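Local coordinates for muconolactone isomerase-like protein (Thermus thermophilus, PDB 1VDH) that catalyses the hydrogen peroxide-dependent decarboxylation of Fe-coproporphyrin III to haem b, by way of a three-propionate harderoheme intermediate, and works as a homopentamer, at the interface of chains A and B. Coordinates in Å, arbitrary orientation; residue numbers count along the deposited sequence, not the author numbering. Chains: chain A/B, muconolactone isomerase-like protein.

Contact 1: the interface of chains A and B. Residues chain A 67-70, 73; chain B 90, 104, 106-107.
The imidazole of A:His70 lies against the strand backbone at B:Tyr106. The CA of B:Tyr106 sits over the middle of one ring face, 3.9 Å from the ring centroid, a CH-pi contact. The phenol adds little: its CD1 comes no nearer than 4.1 Å to A:His70 CE1. On the backbone side, the CB methylene of A:His70 packs on B:Ser107 CB at 4.0 Å. Next outward is the B:Ser107 hydroxyl. OG stands between its own backbone N and carbonyl carbon (chi1 75°) and from there meets two nitrogens of A:His70. The backbone N donates to OG at 2.8 Å, nearly straight at 169°. The ring ND1 meets OG in the ring plane at 2.6 Å, with the donor not decided. The ND1 bond helps fix the turn of the imidazole, while the backbone bond places the hydroxyl. The guanidinium of B:Arg104 lies flat against the A:Gly69-A:His70 peptide, with A:His70 N over its centre. At the rim, OE1 of the B:Glu90 carboxylate takes two donors. A:Gly69 N reaches its syn lone pair at 2.9 Å. B:Arg104 NH2 arrives on the anti side at 2.8 Å, a salt bridge within chain B that holds the guanidinium in place. An alanine at B:Glu90 would probably leave the A:Gly69 amide without its acceptor and set the B:Arg104 guanidinium free to turn. A:Asp73 OD2 stays 4.3 Å from B:Arg104 NH1, so any attraction is longer-range. This is a subunit interface of the homopentamer: the chain A loop after strand 61-67 docks between helix 83-94 and strand 102-116 of chain B.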
loop_
_atom_site.group_PDB
_atom_site.type_symbol
_atom_site.label_atom_id
_atom_site.label_comp_id
_atom_site.label_asym_id
_atom_site.label_seq_id
_atom_site.Cartn_x
_atom_site.Cartn_y
_atom_site.Cartn_z
ATOM N N VAL A 67 18.627 13.417 -4.969
ATOM C CA VAL A 67 17.296 13.141 -5.503
ATOM C C VAL A 67 16.218 14.082 -4.963
ATOM O O VAL A 67 16.095 14.269 -3.759
ATOM C CB VAL A 67 16.898 11.666 -5.212
ATOM C CG1 VAL A 67 15.566 11.317 -5.881
ATOM C CG2 VAL A 67 17.990 10.722 -5.699
ATOM N N VAL A 68 15.424 14.653 -5.864
ATOM C CA VAL A 68 14.354 15.568 -5.468
ATOM C C VAL A 68 13.153 14.819 -4.884
ATOM O O VAL A 68 12.873 13.682 -5.273
ATOM C CB VAL A 68 13.867 16.421 -6.685
ATOM C CG1 VAL A 68 13.219 15.528 -7.752
ATOM C CG2 VAL A 68 12.899 17.506 -6.230
ATOM N N GLY A 69 12.480 15.441 -3.917
ATOM C CA GLY A 69 11.285 14.844 -3.341
ATOM C C GLY A 69 11.430 13.977 -2.108
ATOM O O GLY A 69 12.532 13.747 -1.620
ATOM N N HIS A 70 10.299 13.460 -1.632
ATOM C CA HIS A 70 10.270 12.629 -0.430
ATOM C C HIS A 70 10.631 11.163 -0.641
ATOM O O HIS A 70 10.843 10.433 0.332
ATOM C CB HIS A 70 8.889 12.699 0.227
ATOM C CG HIS A 70 7.849 11.860 -0.456
ATOM N ND1 HIS A 70 7.424 12.102 -1.745
ATOM C CD2 HIS A 70 7.165 10.770 -0.032
ATOM C CE1 HIS A 70 6.523 11.197 -2.087
ATOM N NE2 HIS A 70 6.348 10.378 -1.066
ATOM N N ASP A 73 16.678 10.927 -1.006
ATOM C CA ASP A 73 17.518 12.127 -0.988
ATOM C C ASP A 73 18.836 11.862 -1.710
ATOM O O ASP A 73 19.377 12.740 -2.371
ATOM C CB ASP A 73 17.809 12.561 0.449
ATOM C CG ASP A 73 16.572 13.024 1.174
ATOM O OD1 ASP A 73 16.490 12.829 2.405
ATOM O OD2 ASP A 73 15.682 13.596 0.514
ATOM N N GLU B 90 14.450 23.196 -1.318
ATOM C CA GLU B 90 14.080 21.985 -0.592
ATOM C C GLU B 90 15.138 21.606 0.452
ATOM O O GLU B 90 14.814 21.314 1.605
ATOM C CB GLU B 90 13.889 20.848 -1.600
ATOM C CG GLU B 90 13.569 19.492 -1.018
ATOM C CD GLU B 90 13.487 18.424 -2.095
ATOM O OE1 GLU B 90 12.440 17.757 -2.193
ATOM O OE2 GLU B 90 14.467 18.259 -2.854
ATOM N N ARG B 104 8.363 14.531 6.353
ATOM C CA ARG B 104 7.882 14.624 4.971
ATOM C C ARG B 104 6.816 13.557 4.752
ATOM O O ARG B 104 7.053 12.379 5.005
ATOM C CB ARG B 104 9.022 14.428 3.971
ATOM C CG ARG B 104 10.137 15.453 4.067
ATOM C CD ARG B 104 11.026 15.417 2.817
ATOM N NE ARG B 104 10.388 16.060 1.665
ATOM C CZ ARG B 104 11.034 16.486 0.582
ATOM N NH1 ARG B 104 12.349 16.337 0.477
ATOM N NH2 ARG B 104 10.371 17.112 -0.383
ATOM N N TYR B 106 4.469 13.770 1.778
ATOM C CA TYR B 106 4.248 13.609 0.348
ATOM C C TYR B 106 4.980 14.715 -0.400
ATOM O O TYR B 106 5.372 15.721 0.193
ATOM C CB TYR B 106 2.748 13.671 0.038
ATOM C CG TYR B 106 2.377 13.207 -1.356
ATOM C CD1 TYR B 106 2.505 11.867 -1.720
ATOM C CD2 TYR B 106 1.880 14.104 -2.304
ATOM C CE1 TYR B 106 2.147 11.426 -2.994
ATOM C CE2 TYR B 106 1.513 13.674 -3.583
ATOM C CZ TYR B 106 1.652 12.335 -3.917
ATOM O OH TYR B 106 1.296 11.899 -5.170
ATOM N N SER B 107 5.181 14.517 -1.696
ATOM C CA SER B 107 5.858 15.513 -2.522
ATOM C C SER B 107 5.572 15.249 -3.989
ATOM O O SER B 107 5.149 14.151 -4.373
ATOM C CB SER B 107 7.374 15.465 -2.297
ATOM O OG SER B 107 7.942 14.333 -2.945
#

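Contact 2: the interface of chains A and B. Residues chain A 215, 219; chain B 7-9, 11, 113, 158, 165, 191, 198.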
loop_
_atom_site.group_PDB
_atom_site.type_symbol
_atom_site.label_atom_id
_atom_site.label_comp_id
_atom_site.label_asym_id
_atom_site.label_seq_id
_atom_site.Cartn_x
_atom_site.Cartn_y
_atom_site.Cartn_z
ATOM N N TYR A 215 7.183 11.287 -22.250
ATOM C CA TYR A 215 5.841 11.664 -22.700
ATOM C C TYR A 215 5.635 11.303 -24.175
ATOM O O TYR A 215 4.630 10.688 -24.526
ATOM C CB TYR A 215 5.600 13.158 -22.483
ATOM C CG TYR A 215 4.160 13.607 -22.689
ATOM C CD1 TYR A 215 3.086 12.768 -22.365
ATOM C CD2 TYR A 215 3.877 14.882 -23.172
ATOM C CE1 TYR A 215 1.763 13.192 -22.518
ATOM C CE2 TYR A 215 2.555 15.318 -23.326
ATOM C CZ TYR A 215 1.506 14.468 -22.999
ATOM O OH TYR A 215 0.206 14.897 -23.162
ATOM N N PHE A 219 3.110 7.630 -26.547
ATOM C CA PHE A 219 2.203 7.590 -27.694
ATOM C C PHE A 219 2.548 6.464 -28.684
ATOM O O PHE A 219 1.779 6.189 -29.604
ATOM C CB PHE A 219 2.139 8.951 -28.395
ATOM C CG PHE A 219 1.505 10.026 -27.556
ATOM C CD1 PHE A 219 2.284 10.848 -26.753
ATOM C CD2 PHE A 219 0.121 10.192 -27.542
ATOM C CE1 PHE A 219 1.695 11.828 -25.938
ATOM C CE2 PHE A 219 -0.478 11.164 -26.734
ATOM C CZ PHE A 219 0.316 11.984 -25.929
ATOM N N GLU B 7 0.756 10.394 -32.837
ATOM C CA GLU B 7 0.548 11.820 -33.017
ATOM C C GLU B 7 0.731 12.405 -31.626
ATOM O O GLU B 7 -0.230 12.837 -30.993
ATOM C CB GLU B 7 -0.878 12.082 -33.507
ATOM C CG GLU B 7 -0.949 12.999 -34.712
ATOM C CD GLU B 7 -0.259 12.409 -35.926
ATOM O OE1 GLU B 7 0.482 13.152 -36.608
ATOM O OE2 GLU B 7 -0.457 11.202 -36.194
ATOM N N PRO B 8 1.980 12.414 -31.132
ATOM C CA PRO B 8 2.331 12.929 -29.807
ATOM C C PRO B 8 1.806 14.328 -29.543
ATOM O O PRO B 8 1.876 15.198 -30.404
ATOM C CB PRO B 8 3.861 12.937 -29.835
ATOM C CG PRO B 8 4.200 11.884 -30.821
ATOM C CD PRO B 8 3.197 12.100 -31.901
ATOM N N THR B 9 1.292 14.532 -28.337
ATOM C CA THR B 9 0.782 15.830 -27.918
ATOM C C THR B 9 1.964 16.797 -27.842
ATOM O O THR B 9 3.057 16.420 -27.409
ATOM C CB THR B 9 0.120 15.724 -26.526
ATOM O OG1 THR B 9 -0.975 14.803 -26.591
ATOM C CG2 THR B 9 -0.391 17.082 -26.055
ATOM N N THR B 11 3.872 20.156 -26.414
ATOM C CA THR B 11 3.898 20.858 -25.137
ATOM C C THR B 11 4.971 21.931 -25.070
ATOM O O THR B 11 5.933 21.924 -25.836
ATOM C CB THR B 11 4.195 19.909 -23.943
ATOM O OG1 THR B 11 5.554 19.456 -24.019
ATOM C CG2 THR B 11 3.253 18.710 -23.932
ATOM N N GLU B 113 3.189 22.993 -17.675
ATOM C CA GLU B 113 3.035 22.518 -19.033
ATOM C C GLU B 113 1.820 23.065 -19.758
ATOM O O GLU B 113 0.714 23.069 -19.224
ATOM C CB GLU B 113 2.957 20.988 -19.009
ATOM C CG GLU B 113 2.788 20.334 -20.366
ATOM C CD GLU B 113 2.342 18.891 -20.254
ATOM O OE1 GLU B 113 3.194 18.008 -20.016
ATOM O OE2 GLU B 113 1.134 18.638 -20.397
ATOM N N TYR B 158 -3.746 7.370 -24.861
ATOM C CA TYR B 158 -2.564 7.415 -25.706
ATOM C C TYR B 158 -2.659 6.753 -27.081
ATOM O O TYR B 158 -1.835 7.030 -27.948
ATOM C CB TYR B 158 -1.345 6.929 -24.919
ATOM C CG TYR B 158 -0.965 7.880 -23.792
ATOM C CD1 TYR B 158 -0.032 8.900 -23.993
ATOM C CD2 TYR B 158 -1.557 7.773 -22.535
ATOM C CE1 TYR B 158 0.300 9.793 -22.965
ATOM C CE2 TYR B 158 -1.234 8.652 -21.507
ATOM C CZ TYR B 158 -0.309 9.659 -21.725
ATOM O OH TYR B 158 -0.005 10.530 -20.702
ATOM N N ARG B 165 -8.470 13.495 -29.279
ATOM C CA ARG B 165 -7.933 14.058 -28.044
ATOM C C ARG B 165 -8.192 15.557 -28.004
ATOM O O ARG B 165 -8.557 16.099 -26.961
ATOM C CB ARG B 165 -6.433 13.782 -27.924
ATOM C CG ARG B 165 -6.098 12.357 -27.511
ATOM C CD ARG B 165 -4.611 12.199 -27.223
ATOM N NE ARG B 165 -3.916 11.533 -28.318
ATOM C CZ ARG B 165 -3.105 12.138 -29.178
ATOM N NH1 ARG B 165 -2.867 13.439 -29.081
ATOM N NH2 ARG B 165 -2.545 11.441 -30.149
ATOM N N GLN B 191 5.698 13.676 -16.400
ATOM C CA GLN B 191 6.033 12.506 -17.206
ATOM C C GLN B 191 7.550 12.358 -17.133
ATOM O O GLN B 191 8.281 13.297 -17.439
ATOM C CB GLN B 191 5.601 12.709 -18.662
ATOM C CG GLN B 191 4.149 13.165 -18.850
ATOM C CD GLN B 191 4.010 14.679 -18.964
ATOM O OE1 GLN B 191 4.792 15.434 -18.391
ATOM N NE2 GLN B 191 3.010 15.124 -19.716
ATOM N N TRP B 198 0.687 14.054 -14.478
ATOM C CA TRP B 198 0.447 15.481 -14.280
ATOM C C TRP B 198 0.188 15.821 -12.833
ATOM O O TRP B 198 -0.174 14.962 -12.028
ATOM C CB TRP B 198 -0.765 15.974 -15.090
ATOM C CG TRP B 198 -0.557 16.007 -16.575
ATOM C CD1 TRP B 198 0.009 17.013 -17.305
ATOM C CD2 TRP B 198 -0.904 14.979 -17.507
ATOM N NE1 TRP B 198 0.043 16.673 -18.637
ATOM C CE2 TRP B 198 -0.512 15.428 -18.789
ATOM C CE3 TRP B 198 -1.505 13.721 -17.383
ATOM C CZ2 TRP B 198 -0.699 14.659 -19.944
ATOM C CZ3 TRP B 198 -1.692 12.953 -18.533
ATOM C CH2 TRP B 198 -1.287 13.430 -19.798
HETATM O O HOH W 1 0.028 17.558 -22.768
HETATM O O HOH W 2 -2.248 14.240 -24.071
#
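A:Tyr215 and A:Phe219 insert two aromatic rings from chain A into a pocket of chain B, at a subunit interface of the homopentamer. With CG anti to the backbone N (chi1 -170°), the A:Tyr215 side chain runs alongside B:Gln191, both pointing the same way. The amide NE2 of B:Gln191 sits over the ring centre, 3.3 Å above its plane, with amide and ring planes 42° apart. On the opposite face, toward the rim, lies CE1 of A:Phe219. The methyl CG2 of B:Thr11 meets the tyrosine edge in plane, 3.5 Å from CE2. B:Tyr158 and B:Trp198 each cross A:Tyr215 at about a right angle. A:Phe219 is sandwiched. B:Pro8 CA and B:Thr9 N lie over one face, and B:Tyr158 CD1 over the centre of the other. The phenylalanine and B:Tyr158 rings meet edge-to-face, their planes 55° apart. The guanidinium of B:Arg165 turns its own face to A:Phe219, whose CE2 lies 3.7 Å from B:Arg165 CZ. Its NH2 also donates to the B:Glu7 carbonyl, from above the carbonyl plane, though B:Glu7 is poorly ordered. B:Glu113 holds B:Gln191 and B:Trp198. Its OE1 accepts from B:Gln191 NE2 in the amide plane at 2.9 Å, which fixes that amide over the tyrosine. Its OE2 accepts from B:Trp198 NE1, which would help hold the indole edge toward A:Tyr215. No direct polar bond crosses this patch; water joins the two sides. The phenol OH of A:Tyr215 contacts water 1 and water 2, each at 2.7 Å. Water 1 continues to B:Glu113 OE2 at 2.8 Å, and water 2 to B:Thr9 OG1 at 2.9 Å.

The C-alpha centres of contact 1 and contact 2 lie about 25 Å apart on one interface between neighbouring subunits of the pentamer. Strand 102-116 of chain B serves both, supplying residues to contact 1 near its start and B:Glu113 to contact 2. Chain A uses separate elements: a loop after strand 61-67 in contact 1, helix 207-217 and the loop beyond it in contact 2. The centre of contact 1 is about 16 Å from A:Tyr145, and that of contact 2 about 16 Å from B:Tyr145, the predicted active-site tyrosines of the two subunits. Any steadying of these pockets by assembly would therefore be indirect.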